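Local coordinates for protein ferredoxin-NADP reductase (PDB 5TR9) that probably transfers electrons between NADP(H) and ferredoxin (or flavodoxin) through its bound FAD, as ferredoxin-NADP reductases do, at residues A[30-35]-A[78-83]; A[48-53]-A[107-112]; A[148-153]-A[184-189]. All coordinates share one frame; numbering follows the deposited sequence.

Contact 1: A[30-35]-A[78-83]; sequences PKLITF and EYFAVL. With FAD (flavin-adenine dinucleotide), chain C.
Ile33 and Ala81 form a hydrogen-bonded pair within an antiparallel ladder that joins residues 32-35 to 78-82, their axes running at 165°. Five backbone bonds hold it: two between Ile33 and Ala81 (Ala81 N to Ile33 O 2.9 Å), two between Phe35 and Tyr79, and one at the end, Leu83 N to Lys31 O at 2.8 Å. Phe80 and Val82, in the non-hydrogen-bonded pairs, use one backbone atom each on the flavin: Phe80 O accepts from FAD N3 at 2.8 Å and Val82 N donates to FAD O2 at 3.1 Å. The outermost strand of the antiparallel FAD-binding sheet thus presents its backbone to the pyrimidine ring of the isoalloxazine. Among the side chains, Tyr79 CB lies 3.7 Å above the Phe35 ring plane, offset toward its rim, a CH-pi contact; the two rings are oblique, at 36°. On the other face of the sheet Leu32 CD2 touches Phe80 CE1 at 4.0 Å. The backbone Ile33 O lies in the Phe80 ring plane at its edge, 3.3 Å from Phe80 CD1. Strand 17-27 flanks strand 32-38 on its other side, Phe93 of helix 88-95 packs on Ile33, Ala81 and Leu83, and Phe165 meets Phe80 edge-to-face.

Contact 2: A[48-53]-A[107-112]; sequences GQFSRL and NATGFL. With FAD (flavin-adenine dinucleotide), chain C.
Phe50 and Thr109 make a single antiparallel bridge where strand 50-57 of the FAD-binding domain begins and the loop after strand 101-105 passes alongside it. Both backbone bonds of the pair are present: Phe50 N donates to Thr109 O at 2.8 Å, and Thr109 N returns a bond to Phe50 O at 3.0 Å. The side chain of Gln49 extends the link by one residue, its NE2 reaching Gly110 O at 3.1 Å. That bond is almost straight (177°) and Gly110 O lies in the amide plane of Gln49; the other amide atom, OE1, accepts from Lys46 N, so the amide is fixed at both ends. At the far end of the contact Gly48 CA approaches Leu112 O at 3.5 Å, a CA-H...O contact, and a water donates to Gly48 O while accepting from Leu112 N. Another water is gripped by three groups, donating to Phe50 O and Asn107 O and accepting from Thr109 OG1.

With its CG set between the backbone N and the carbonyl carbon (chi1 60°), Phe50 holds its ring between Thr109 and the flavin methyl. Over one face Thr109 CB stands 3.7 Å above the plane, offset toward the rim, a CH-pi contact, with Thr109 CG2 3.6 Å from Phe50 CZ. Over the opposite face the flavin methyl C7M stands 3.5 Å above the plane, centred on the ring. Ala65 of strand 60-67 and Glu264 of strand 261-265 also touch Phe50. The site belongs to the antiparallel FAD-binding domain of the ferredoxin-NADP reductase family: Phe50 caps the methyl end of the flavin, while Arg64, Ala65 and Tyr66 of the neighbouring strand 60-67 hydrogen-bond FAD.

Contact 3: A[148-153]-A[184-189]; sequences FDTVNL and SFRFVP
Arg186 and Asn152 run alongside each other from neighbouring strands, with their ends in the same direction, and are tied by Arg186 NH1 donating to Asn152 OD1 at 2.8 Å. The donor uses a lone pair in the amide carbonyl plane, and OD1 lies at the edge of the guanidinium, with the two planes 53° apart. A bend at chi2 (73°) brings Arg186 CD within 3.3 Å of Asn152 OD1. Asn152 ND2 donates to Thr150 OG1 at 2.9 Å and also to Leu123 O; Thr150 OG1 bonds in addition to Asp122, and Arg186 NH1 to Thr220. Thr150 CG2 stands 3.5 Å above one guanidinium face, near its rim. Four backbone bonds then join these strands of the parallel, helix-flanked NAD-binding domain, Rossmann-like as in this family: Val151 N to Ser184 O, Arg186 N to Val151 O, Leu153 N to Arg186 O and Val188 N to Leu153 O. On the other, apolar face Phe185 CD1 meets Val151 CG1 and Phe185 CE1 meets Leu153 CB, both at 4.1 Å. Helices 133-139 and 166-173 cover this face, whereas Leu218 of helix 213-218 packs on Asn152 and Arg186; strand 122-128 adjoins strand 150-157 on its other side.

Overall arrangement
Contacts 1 and 2 belong to the same antiparallel sheet and both touch FAD, at different ends of its flavin: the pyrimidine edge for 78-83 and the dimethylbenzene end for 48-53. Their centres are 17 Å apart and their segments alternate along the chain. They also meet directly, Tyr79 OH lying 2.8 Å from Ser51 OG, probably a hydrogen bond, and Leu53 CD1 packing 3.9 Å from Phe35 CZ. Contact 3 lies in the parallel sheet of the NAD-binding domain, its centre about 24 Å from that of contact 1 and 23 Å from that of contact 2. It touches neither, and the Leu153 side chain stays about 13 Å from FAD.

Contact 1: A[30-35]-A[78-83]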
loop_
_atom_site.group_PDB
_atom_site.type_symbol
_atom_site.label_atom_id
_atom_site.label_comp_id
_atom_site.label_asym_id
_atom_site.label_seq_id
_atom_site.Cartn_x
_atom_site.Cartn_y
_atom_site.Cartn_z
ATOM N N PRO A 30 15.907 9.666 6.312
ATOM C CA PRO A 30 17.096 8.808 6.204
ATOM C C PRO A 30 16.784 7.349 5.947
ATOM O O PRO A 30 17.640 6.649 5.394
ATOM C CB PRO A 30 17.787 8.999 7.559
ATOM C CG PRO A 30 17.406 10.393 7.963
ATOM C CD PRO A 30 15.976 10.534 7.505
ATOM N N LYS A 31 15.594 6.864 6.306
ATOM C CA LYS A 31 15.268 5.448 6.238
ATOM C C LYS A 31 14.076 5.134 5.341
ATOM O O LYS A 31 13.698 3.961 5.232
ATOM C CB LYS A 31 14.995 4.905 7.651
ATOM C CG LYS A 31 16.157 5.071 8.619
ATOM C CD LYS A 31 17.352 4.237 8.186
ATOM C CE LYS A 31 18.554 4.469 9.082
ATOM N NZ LYS A 31 19.788 3.861 8.509
ATOM N N LEU A 32 13.457 6.132 4.708
ATOM C CA LEU A 32 12.318 5.897 3.825
ATOM C C LEU A 32 12.680 6.380 2.430
ATOM O O LEU A 32 12.929 7.577 2.232
ATOM C CB LEU A 32 11.060 6.609 4.339
ATOM C CG LEU A 32 10.581 6.130 5.723
ATOM C CD1 LEU A 32 9.392 6.953 6.198
ATOM C CD2 LEU A 32 10.236 4.649 5.710
ATOM N N ILE A 33 12.703 5.458 1.464
ATOM C CA ILE A 33 13.053 5.819 0.092
ATOM C C ILE A 33 11.920 5.452 -0.848
ATOM O O ILE A 33 11.177 4.488 -0.627
ATOM C CB ILE A 33 14.366 5.145 -0.381
ATOM C CG1 ILE A 33 14.216 3.619 -0.378
ATOM C CG2 ILE A 33 15.529 5.571 0.499
ATOM C CD1 ILE A 33 15.373 2.883 -1.076
ATOM N N THR A 34 11.799 6.226 -1.924
ATOM C CA THR A 34 11.161 5.727 -3.133
ATOM C C THR A 34 12.233 5.628 -4.206
ATOM O O THR A 34 13.258 6.321 -4.149
ATOM C CB THR A 34 9.988 6.606 -3.605
ATOM O OG1 THR A 34 10.396 7.975 -3.751
ATOM C CG2 THR A 34 8.835 6.527 -2.602
ATOM N N PHE A 35 12.027 4.717 -5.149
ATOM C CA PHE A 35 12.973 4.584 -6.245
ATOM C C PHE A 35 12.241 4.062 -7.467
ATOM O O PHE A 35 11.184 3.436 -7.355
ATOM C CB PHE A 35 14.171 3.675 -5.886
ATOM C CG PHE A 35 13.804 2.241 -5.552
ATOM C CD1 PHE A 35 13.434 1.882 -4.258
ATOM C CD2 PHE A 35 13.906 1.238 -6.519
ATOM C CE1 PHE A 35 13.127 0.559 -3.936
ATOM C CE2 PHE A 35 13.603 -0.094 -6.205
ATOM C CZ PHE A 35 13.212 -0.436 -4.909
ATOM N N GLU A 78 7.875 2.237 -9.916
ATOM C CA GLU A 78 8.320 2.882 -8.695
ATOM C C GLU A 78 7.925 2.046 -7.485
ATOM O O GLU A 78 6.885 1.379 -7.479
ATOM C CB GLU A 78 7.735 4.296 -8.582
ATOM C CG GLU A 78 8.346 5.124 -7.476
ATOM C CD GLU A 78 7.894 6.572 -7.498
ATOM O OE1 GLU A 78 7.830 7.189 -8.594
ATOM O OE2 GLU A 78 7.631 7.106 -6.403
ATOM N N TYR A 79 8.772 2.101 -6.452
ATOM C CA TYR A 79 8.593 1.333 -5.226
ATOM C C TYR A 79 8.892 2.223 -4.028
ATOM O O TYR A 79 9.587 3.240 -4.142
ATOM C CB TYR A 79 9.498 0.084 -5.205
ATOM C CG TYR A 79 9.261 -0.808 -6.400
ATOM C CD1 TYR A 79 8.237 -1.749 -6.393
ATOM C CD2 TYR A 79 10.027 -0.667 -7.566
ATOM C CE1 TYR A 79 7.995 -2.553 -7.505
ATOM C CE2 TYR A 79 9.793 -1.462 -8.683
ATOM C CZ TYR A 79 8.776 -2.403 -8.646
ATOM O OH TYR A 79 8.558 -3.182 -9.767
ATOM N N PHE A 80 8.312 1.848 -2.883
ATOM C CA PHE A 80 8.497 2.527 -1.599
ATOM C C PHE A 80 9.061 1.508 -0.620
ATOM O O PHE A 80 8.399 0.509 -0.323
ATOM C CB PHE A 80 7.155 3.091 -1.097
ATOM C CG PHE A 80 7.159 3.564 0.343
ATOM C CD1 PHE A 80 8.267 4.178 0.900
ATOM C CD2 PHE A 80 6.003 3.441 1.123
ATOM C CE1 PHE A 80 8.253 4.618 2.227
ATOM C CE2 PHE A 80 5.972 3.904 2.434
ATOM C CZ PHE A 80 7.092 4.486 2.990
ATOM N N ALA A 81 10.282 1.749 -0.128
ATOM C CA ALA A 81 10.942 0.815 0.778
ATOM C C ALA A 81 11.343 1.480 2.089
ATOM O O ALA A 81 11.837 2.615 2.109
ATOM C CB ALA A 81 12.193 0.197 0.124
ATOM N N VAL A 82 11.120 0.760 3.185
ATOM C CA VAL A 82 11.630 1.154 4.497
ATOM C C VAL A 82 12.944 0.420 4.732
ATOM O O VAL A 82 13.017 -0.809 4.599
ATOM C CB VAL A 82 10.617 0.850 5.616
ATOM C CG1 VAL A 82 10.019 -0.498 5.430
ATOM C CG2 VAL A 82 11.291 0.909 6.986
ATOM N N LEU A 83 13.989 1.171 5.097
ATOM C CA LEU A 83 15.294 0.547 5.310
ATOM C C LEU A 83 15.354 -0.032 6.719
ATOM O O LEU A 83 15.214 0.693 7.713
ATOM C CB LEU A 83 16.422 1.549 5.061
ATOM C CG LEU A 83 16.410 2.141 3.650
ATOM C CD1 LEU A 83 17.545 3.146 3.486
ATOM C CD2 LEU A 83 16.483 1.057 2.568
HETATM P PA FAD C . 14.268 -8.860 5.818
HETATM O O1A FAD C . 15.266 -9.931 6.112
HETATM O O2A FAD C . 13.316 -9.127 4.658
HETATM O O5B FAD C . 13.359 -8.554 7.051
HETATM C C5B FAD C . 13.917 -8.358 8.365
HETATM C C4B FAD C . 12.782 -7.946 9.271
HETATM O O4B FAD C . 12.411 -6.587 8.963
HETATM C C3B FAD C . 11.495 -8.737 9.091
HETATM O O3B FAD C . 11.497 -9.939 9.853
HETATM C C2B FAD C . 10.436 -7.761 9.606
HETATM O O2B FAD C . 10.347 -7.790 11.028
HETATM C C1B FAD C . 11.023 -6.409 9.199
HETATM N N9A FAD C . 10.445 -5.818 8.002
HETATM C C8A FAD C . 10.625 -6.213 6.703
HETATM N N7A FAD C . 10.016 -5.447 5.826
HETATM C C5A FAD C . 9.412 -4.473 6.607
HETATM C C6A FAD C . 8.613 -3.363 6.279
HETATM N N6A FAD C . 8.269 -3.045 5.026
HETATM N N1A FAD C . 8.156 -2.597 7.297
HETATM C C2A FAD C . 8.501 -2.917 8.550
HETATM N N3A FAD C . 9.246 -3.941 8.978
HETATM C C4A FAD C . 9.681 -4.680 7.948
HETATM N N1 FAD C . 8.753 -3.817 2.040
HETATM C C2 FAD C . 8.752 -2.495 1.707
HETATM O O2 FAD C . 9.568 -1.706 2.209
HETATM N N3 FAD C . 7.802 -2.024 0.808
HETATM C C4 FAD C . 6.820 -2.786 0.193
HETATM O O4 FAD C . 6.035 -2.271 -0.603
HETATM C C4X FAD C . 6.846 -4.184 0.549
HETATM N N5 FAD C . 5.931 -4.979 0.025
HETATM C C5X FAD C . 5.963 -6.317 0.371
HETATM C C6 FAD C . 5.007 -7.174 -0.179
HETATM C C7 FAD C . 4.994 -8.527 0.137
HETATM C C7M FAD C . 3.960 -9.428 -0.486
HETATM C C8 FAD C . 5.962 -9.045 1.012
HETATM C C8M FAD C . 5.972 -10.512 1.364
HETATM C C9 FAD C . 6.913 -8.191 1.569
HETATM C C9A FAD C . 6.926 -6.837 1.252
HETATM N N10 FAD C . 7.851 -5.933 1.829
HETATM C C10 FAD C . 7.856 -4.612 1.475
HETATM C "C1'" FAD C . 8.969 -6.415 2.643
HETATM C "C2'" FAD C . 10.211 -6.594 1.750
HETATM O "O2'" FAD C . 10.066 -7.703 0.860
HETATM C "C3'" FAD C . 11.483 -6.774 2.581
HETATM O "O3'" FAD C . 11.262 -7.762 3.581
HETATM C "C4'" FAD C . 12.052 -5.466 3.135
HETATM O "O4'" FAD C . 12.505 -4.663 2.042
HETATM C "C5'" FAD C . 13.199 -5.677 4.099
HETATM O "O5'" FAD C . 14.196 -6.504 3.467
HETATM P P FAD C . 15.547 -6.858 4.220
HETATM O O1P FAD C . 16.318 -5.581 4.528
HETATM O O2P FAD C . 16.229 -7.922 3.433
HETATM O O3P FAD C . 15.003 -7.472 5.601
HETATM O O HOH W 1 8.680 9.486 -5.151
#

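Contact 2: A[48-53]-A[107-112]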
loop_
_atom_site.group_PDB
_atom_site.type_symbol
_atom_site.label_atom_id
_atom_site.label_comp_id
_atom_site.label_asym_id
_atom_site.label_seq_id
_atom_site.Cartn_x
_atom_site.Cartn_y
_atom_site.Cartn_z
ATOM N N GLY A 48 -2.345 -2.621 -7.234
ATOM C CA GLY A 48 -2.460 -3.335 -5.983
ATOM C C GLY A 48 -1.533 -4.534 -5.874
ATOM O O GLY A 48 -1.317 -5.041 -4.760
ATOM N N GLN A 49 -0.975 -4.991 -6.987
ATOM C CA GLN A 49 -0.109 -6.161 -6.988
ATOM C C GLN A 49 1.337 -5.793 -6.654
ATOM O O GLN A 49 1.719 -4.617 -6.593
ATOM C CB GLN A 49 -0.191 -6.861 -8.344
ATOM C CG GLN A 49 -1.542 -7.534 -8.550
ATOM C CD GLN A 49 -1.547 -8.438 -9.754
ATOM O OE1 GLN A 49 -1.077 -8.072 -10.838
ATOM N NE2 GLN A 49 -2.072 -9.648 -9.575
ATOM N N PHE A 50 2.142 -6.829 -6.406
ATOM C CA PHE A 50 3.542 -6.637 -6.057
ATOM C C PHE A 50 4.484 -7.341 -7.031
ATOM O O PHE A 50 4.140 -8.344 -7.672
ATOM C CB PHE A 50 3.826 -7.080 -4.601
ATOM C CG PHE A 50 3.537 -8.535 -4.300
ATOM C CD1 PHE A 50 4.530 -9.508 -4.450
ATOM C CD2 PHE A 50 2.299 -8.922 -3.797
ATOM C CE1 PHE A 50 4.273 -10.852 -4.133
ATOM C CE2 PHE A 50 2.034 -10.264 -3.482
ATOM C CZ PHE A 50 3.022 -11.221 -3.649
ATOM N N SER A 51 5.679 -6.757 -7.155
ATOM C CA SER A 51 6.793 -7.290 -7.919
ATOM C C SER A 51 7.718 -8.065 -6.998
ATOM O O SER A 51 7.674 -7.925 -5.776
ATOM C CB SER A 51 7.600 -6.162 -8.563
ATOM O OG SER A 51 6.790 -5.286 -9.327
ATOM N N ARG A 52 8.567 -8.884 -7.600
ATOM C CA ARG A 52 9.713 -9.459 -6.907
ATOM C C ARG A 52 10.965 -8.862 -7.530
ATOM O O ARG A 52 11.166 -8.967 -8.745
ATOM C CB ARG A 52 9.720 -10.986 -6.993
ATOM C CG ARG A 52 8.994 -11.657 -5.840
ATOM C CD ARG A 52 8.924 -13.172 -6.004
ATOM N NE ARG A 52 10.163 -13.767 -6.506
ATOM C CZ ARG A 52 11.053 -14.415 -5.756
ATOM N NH1 ARG A 52 10.858 -14.552 -4.451
ATOM N NH2 ARG A 52 12.140 -14.931 -6.315
ATOM N N LEU A 53 11.777 -8.209 -6.705
ATOM C CA LEU A 53 12.995 -7.542 -7.135
ATOM C C LEU A 53 14.184 -8.278 -6.549
ATOM O O LEU A 53 14.097 -8.845 -5.456
ATOM C CB LEU A 53 13.036 -6.086 -6.669
ATOM C CG LEU A 53 11.857 -5.201 -7.074
ATOM C CD1 LEU A 53 12.030 -3.778 -6.508
ATOM C CD2 LEU A 53 11.723 -5.174 -8.595
ATOM N N ASN A 107 6.782 -11.877 -13.398
ATOM C CA ASN A 107 5.396 -12.009 -12.972
ATOM C C ASN A 107 5.106 -11.094 -11.790
ATOM O O ASN A 107 5.875 -11.060 -10.821
ATOM C CB ASN A 107 5.077 -13.451 -12.591
ATOM C CG ASN A 107 3.626 -13.635 -12.179
ATOM O OD1 ASN A 107 2.711 -13.467 -12.990
ATOM N ND2 ASN A 107 3.408 -13.982 -10.911
ATOM N N ALA A 108 3.997 -10.366 -11.870
ATOM C CA ALA A 108 3.440 -9.652 -10.732
ATOM C C ALA A 108 2.334 -10.488 -10.105
ATOM O O ALA A 108 1.622 -11.226 -10.794
ATOM C CB ALA A 108 2.900 -8.278 -11.146
ATOM N N THR A 109 2.173 -10.344 -8.789
ATOM C CA THR A 109 1.379 -11.262 -7.981
ATOM C C THR A 109 0.506 -10.466 -7.020
ATOM O O THR A 109 0.830 -9.335 -6.656
ATOM C CB THR A 109 2.318 -12.213 -7.173
ATOM O OG1 THR A 109 3.148 -12.945 -8.081
ATOM C CG2 THR A 109 1.545 -13.197 -6.302
ATOM N N GLY A 110 -0.608 -11.067 -6.603
ATOM C CA GLY A 110 -1.326 -10.519 -5.473
ATOM C C GLY A 110 -2.811 -10.382 -5.706
ATOM O O GLY A 110 -3.277 -10.361 -6.857
ATOM N N PHE A 111 -3.565 -10.267 -4.610
ATOM C CA PHE A 111 -5.020 -10.292 -4.676
ATOM C C PHE A 111 -5.668 -9.050 -4.082
ATOM O O PHE A 111 -6.884 -9.058 -3.842
ATOM C CB PHE A 111 -5.540 -11.560 -3.988
ATOM C CG PHE A 111 -4.990 -12.821 -4.588
ATOM C CD1 PHE A 111 -5.409 -13.245 -5.839
ATOM C CD2 PHE A 111 -4.026 -13.561 -3.921
ATOM C CE1 PHE A 111 -4.892 -14.400 -6.409
ATOM C CE2 PHE A 111 -3.509 -14.718 -4.485
ATOM C CZ PHE A 111 -3.942 -15.132 -5.730
ATOM N N LEU A 112 -4.902 -7.978 -3.852
ATOM C CA LEU A 112 -5.480 -6.689 -3.462
ATOM C C LEU A 112 -6.035 -6.039 -4.721
ATOM O O LEU A 112 -5.444 -5.130 -5.308
ATOM C CB LEU A 112 -4.448 -5.780 -2.811
ATOM C CG LEU A 112 -3.953 -6.166 -1.422
ATOM C CD1 LEU A 112 -2.914 -5.122 -1.004
ATOM C CD2 LEU A 112 -5.108 -6.242 -0.410
HETATM P PA FAD C . 14.268 -8.860 5.818
HETATM O O1A FAD C . 15.266 -9.931 6.112
HETATM O O2A FAD C . 13.316 -9.127 4.658
HETATM O O5B FAD C . 13.359 -8.554 7.051
HETATM C C5B FAD C . 13.917 -8.358 8.365
HETATM C C4B FAD C . 12.782 -7.946 9.271
HETATM O O4B FAD C . 12.411 -6.587 8.963
HETATM C C3B FAD C . 11.495 -8.737 9.091
HETATM O O3B FAD C . 11.497 -9.939 9.853
HETATM C C2B FAD C . 10.436 -7.761 9.606
HETATM O O2B FAD C . 10.347 -7.790 11.028
HETATM C C1B FAD C . 11.023 -6.409 9.199
HETATM N N9A FAD C . 10.445 -5.818 8.002
HETATM C C8A FAD C . 10.625 -6.213 6.703
HETATM N N7A FAD C . 10.016 -5.447 5.826
HETATM C C5A FAD C . 9.412 -4.473 6.607
HETATM C C6A FAD C . 8.613 -3.363 6.279
HETATM N N6A FAD C . 8.269 -3.045 5.026
HETATM N N1A FAD C . 8.156 -2.597 7.297
HETATM C C2A FAD C . 8.501 -2.917 8.550
HETATM N N3A FAD C . 9.246 -3.941 8.978
HETATM C C4A FAD C . 9.681 -4.680 7.948
HETATM N N1 FAD C . 8.753 -3.817 2.040
HETATM C C2 FAD C . 8.752 -2.495 1.707
HETATM O O2 FAD C . 9.568 -1.706 2.209
HETATM N N3 FAD C . 7.802 -2.024 0.808
HETATM C C4 FAD C . 6.820 -2.786 0.193
HETATM O O4 FAD C . 6.035 -2.271 -0.603
HETATM C C4X FAD C . 6.846 -4.184 0.549
HETATM N N5 FAD C . 5.931 -4.979 0.025
HETATM C C5X FAD C . 5.963 -6.317 0.371
HETATM C C6 FAD C . 5.007 -7.174 -0.179
HETATM C C7 FAD C . 4.994 -8.527 0.137
HETATM C C7M FAD C . 3.960 -9.428 -0.486
HETATM C C8 FAD C . 5.962 -9.045 1.012
HETATM C C8M FAD C . 5.972 -10.512 1.364
HETATM C C9 FAD C . 6.913 -8.191 1.569
HETATM C C9A FAD C . 6.926 -6.837 1.252
HETATM N N10 FAD C . 7.851 -5.933 1.829
HETATM C C10 FAD C . 7.856 -4.612 1.475
HETATM C "C1'" FAD C . 8.969 -6.415 2.643
HETATM C "C2'" FAD C . 10.211 -6.594 1.750
HETATM O "O2'" FAD C . 10.066 -7.703 0.860
HETATM C "C3'" FAD C . 11.483 -6.774 2.581
HETATM O "O3'" FAD C . 11.262 -7.762 3.581
HETATM C "C4'" FAD C . 12.052 -5.466 3.135
HETATM O "O4'" FAD C . 12.505 -4.663 2.042
HETATM C "C5'" FAD C . 13.199 -5.677 4.099
HETATM O "O5'" FAD C . 14.196 -6.504 3.467
HETATM P P FAD C . 15.547 -6.858 4.220
HETATM O O1P FAD C . 16.318 -5.581 4.528
HETATM O O2P FAD C . 16.229 -7.922 3.433
HETATM O O3P FAD C . 15.003 -7.472 5.601
HETATM O O HOH W 2 -2.012 -7.638 -4.158
HETATM O O HOH W 3 -1.555 -12.298 -11.517
HETATM O O HOH W 4 5.445 -10.923 -7.792
HETATM O O HOH W 5 7.712 -8.950 -10.591
#

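Contact 3: A[148-153]-A[184-189]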
loop_
_atom_site.group_PDB
_atom_site.type_symbol
_atom_site.label_atom_id
_atom_site.label_comp_id
_atom_site.label_asym_id
_atom_site.label_seq_id
_atom_site.Cartn_x
_atom_site.Cartn_y
_atom_site.Cartn_z
ATOM N N PHE A 148 -16.436 3.586 -7.324
ATOM C CA PHE A 148 -16.819 3.577 -5.919
ATOM C C PHE A 148 -17.375 4.939 -5.519
ATOM O O PHE A 148 -16.957 5.975 -6.049
ATOM C CB PHE A 148 -15.630 3.158 -5.049
ATOM C CG PHE A 148 -15.205 1.735 -5.311
ATOM C CD1 PHE A 148 -15.948 0.688 -4.788
ATOM C CD2 PHE A 148 -14.136 1.443 -6.141
ATOM C CE1 PHE A 148 -15.616 -0.628 -5.052
ATOM C CE2 PHE A 148 -13.795 0.122 -6.417
ATOM C CZ PHE A 148 -14.536 -0.913 -5.867
ATOM N N ASP A 149 -18.363 4.925 -4.619
ATOM C CA ASP A 149 -19.034 6.165 -4.237
ATOM C C ASP A 149 -18.104 7.095 -3.464
ATOM O O ASP A 149 -18.160 8.323 -3.632
ATOM C CB ASP A 149 -20.284 5.851 -3.422
ATOM C CG ASP A 149 -21.499 5.576 -4.302
ATOM O OD1 ASP A 149 -21.347 5.418 -5.543
ATOM O OD2 ASP A 149 -22.617 5.523 -3.744
ATOM N N THR A 150 -17.281 6.539 -2.583
ATOM C CA THR A 150 -16.192 7.266 -1.947
ATOM C C THR A 150 -14.976 6.355 -1.912
ATOM O O THR A 150 -15.101 5.129 -1.927
ATOM C CB THR A 150 -16.530 7.732 -0.511
ATOM O OG1 THR A 150 -16.712 6.591 0.339
ATOM C CG2 THR A 150 -17.792 8.584 -0.476
ATOM N N VAL A 151 -13.795 6.964 -1.888
ATOM C CA VAL A 151 -12.528 6.257 -1.792
ATOM C C VAL A 151 -11.791 6.859 -0.607
ATOM O O VAL A 151 -11.618 8.079 -0.545
ATOM C CB VAL A 151 -11.710 6.375 -3.090
ATOM C CG1 VAL A 151 -10.382 5.690 -2.929
ATOM C CG2 VAL A 151 -12.484 5.754 -4.255
ATOM N N ASN A 152 -11.410 6.022 0.353
ATOM C CA ASN A 152 -10.944 6.481 1.653
ATOM C C ASN A 152 -9.663 5.750 1.996
ATOM O O ASN A 152 -9.598 4.526 1.876
ATOM C CB ASN A 152 -12.001 6.214 2.733
ATOM C CG ASN A 152 -13.372 6.753 2.351
ATOM O OD1 ASN A 152 -13.676 7.920 2.590
ATOM N ND2 ASN A 152 -14.202 5.910 1.728
ATOM N N LEU A 153 -8.645 6.490 2.422
ATOM C CA LEU A 153 -7.352 5.896 2.729
ATOM C C LEU A 153 -6.939 6.338 4.123
ATOM O O LEU A 153 -6.862 7.541 4.397
ATOM C CB LEU A 153 -6.310 6.305 1.681
ATOM C CG LEU A 153 -4.888 5.787 1.898
ATOM C CD1 LEU A 153 -4.843 4.278 1.959
ATOM C CD2 LEU A 153 -3.973 6.326 0.783
ATOM N N SER A 184 -16.028 11.526 -3.542
ATOM C CA SER A 184 -14.981 12.154 -2.760
ATOM C C SER A 184 -13.855 11.169 -2.455
ATOM O O SER A 184 -14.064 9.960 -2.311
ATOM C CB SER A 184 -15.561 12.716 -1.462
ATOM O OG SER A 184 -14.636 13.568 -0.810
ATOM N N PHE A 185 -12.644 11.705 -2.376
ATOM C CA PHE A 185 -11.502 10.998 -1.824
ATOM C C PHE A 185 -11.208 11.590 -0.454
ATOM O O PHE A 185 -11.212 12.816 -0.300
ATOM C CB PHE A 185 -10.267 11.119 -2.720
ATOM C CG PHE A 185 -9.011 10.645 -2.055
ATOM C CD1 PHE A 185 -8.794 9.292 -1.847
ATOM C CD2 PHE A 185 -8.059 11.548 -1.598
ATOM C CE1 PHE A 185 -7.646 8.845 -1.204
ATOM C CE2 PHE A 185 -6.904 11.105 -0.966
ATOM C CZ PHE A 185 -6.698 9.748 -0.770
ATOM N N ARG A 186 -11.004 10.729 0.540
ATOM C CA ARG A 186 -10.678 11.142 1.897
ATOM C C ARG A 186 -9.364 10.506 2.312
ATOM O O ARG A 186 -9.155 9.306 2.100
ATOM C CB ARG A 186 -11.766 10.736 2.901
ATOM C CG ARG A 186 -13.100 11.465 2.768
ATOM C CD ARG A 186 -13.900 11.013 1.551
ATOM N NE ARG A 186 -15.294 11.444 1.653
ATOM C CZ ARG A 186 -16.259 10.708 2.193
ATOM N NH1 ARG A 186 -15.983 9.494 2.670
ATOM N NH2 ARG A 186 -17.498 11.185 2.258
ATOM N N PHE A 187 -8.488 11.298 2.924
ATOM C CA PHE A 187 -7.246 10.792 3.491
ATOM C C PHE A 187 -7.210 11.097 4.981
ATOM O O PHE A 187 -7.418 12.245 5.388
ATOM C CB PHE A 187 -6.029 11.419 2.792
ATOM C CG PHE A 187 -4.714 11.045 3.420
ATOM C CD1 PHE A 187 -4.288 9.723 3.435
ATOM C CD2 PHE A 187 -3.914 12.014 4.005
ATOM C CE1 PHE A 187 -3.065 9.367 4.013
ATOM C CE2 PHE A 187 -2.693 11.664 4.579
ATOM C CZ PHE A 187 -2.276 10.346 4.586
ATOM N N VAL A 188 -6.939 10.074 5.782
ATOM C CA VAL A 188 -6.865 10.213 7.235
ATOM C C VAL A 188 -5.503 9.716 7.702
ATOM O O VAL A 188 -5.258 8.501 7.711
ATOM C CB VAL A 188 -7.991 9.433 7.926
ATOM C CG1 VAL A 188 -7.876 9.572 9.440
ATOM C CG2 VAL A 188 -9.356 9.931 7.440
ATOM N N PRO A 189 -4.585 10.600 8.087
ATOM C CA PRO A 189 -3.324 10.133 8.666
ATOM C C PRO A 189 -3.516 9.780 10.131
ATOM O O PRO A 189 -4.269 10.438 10.852
ATOM C CB PRO A 189 -2.390 11.339 8.498
ATOM C CG PRO A 189 -3.300 12.527 8.532
ATOM C CD PRO A 189 -4.636 12.070 7.949
#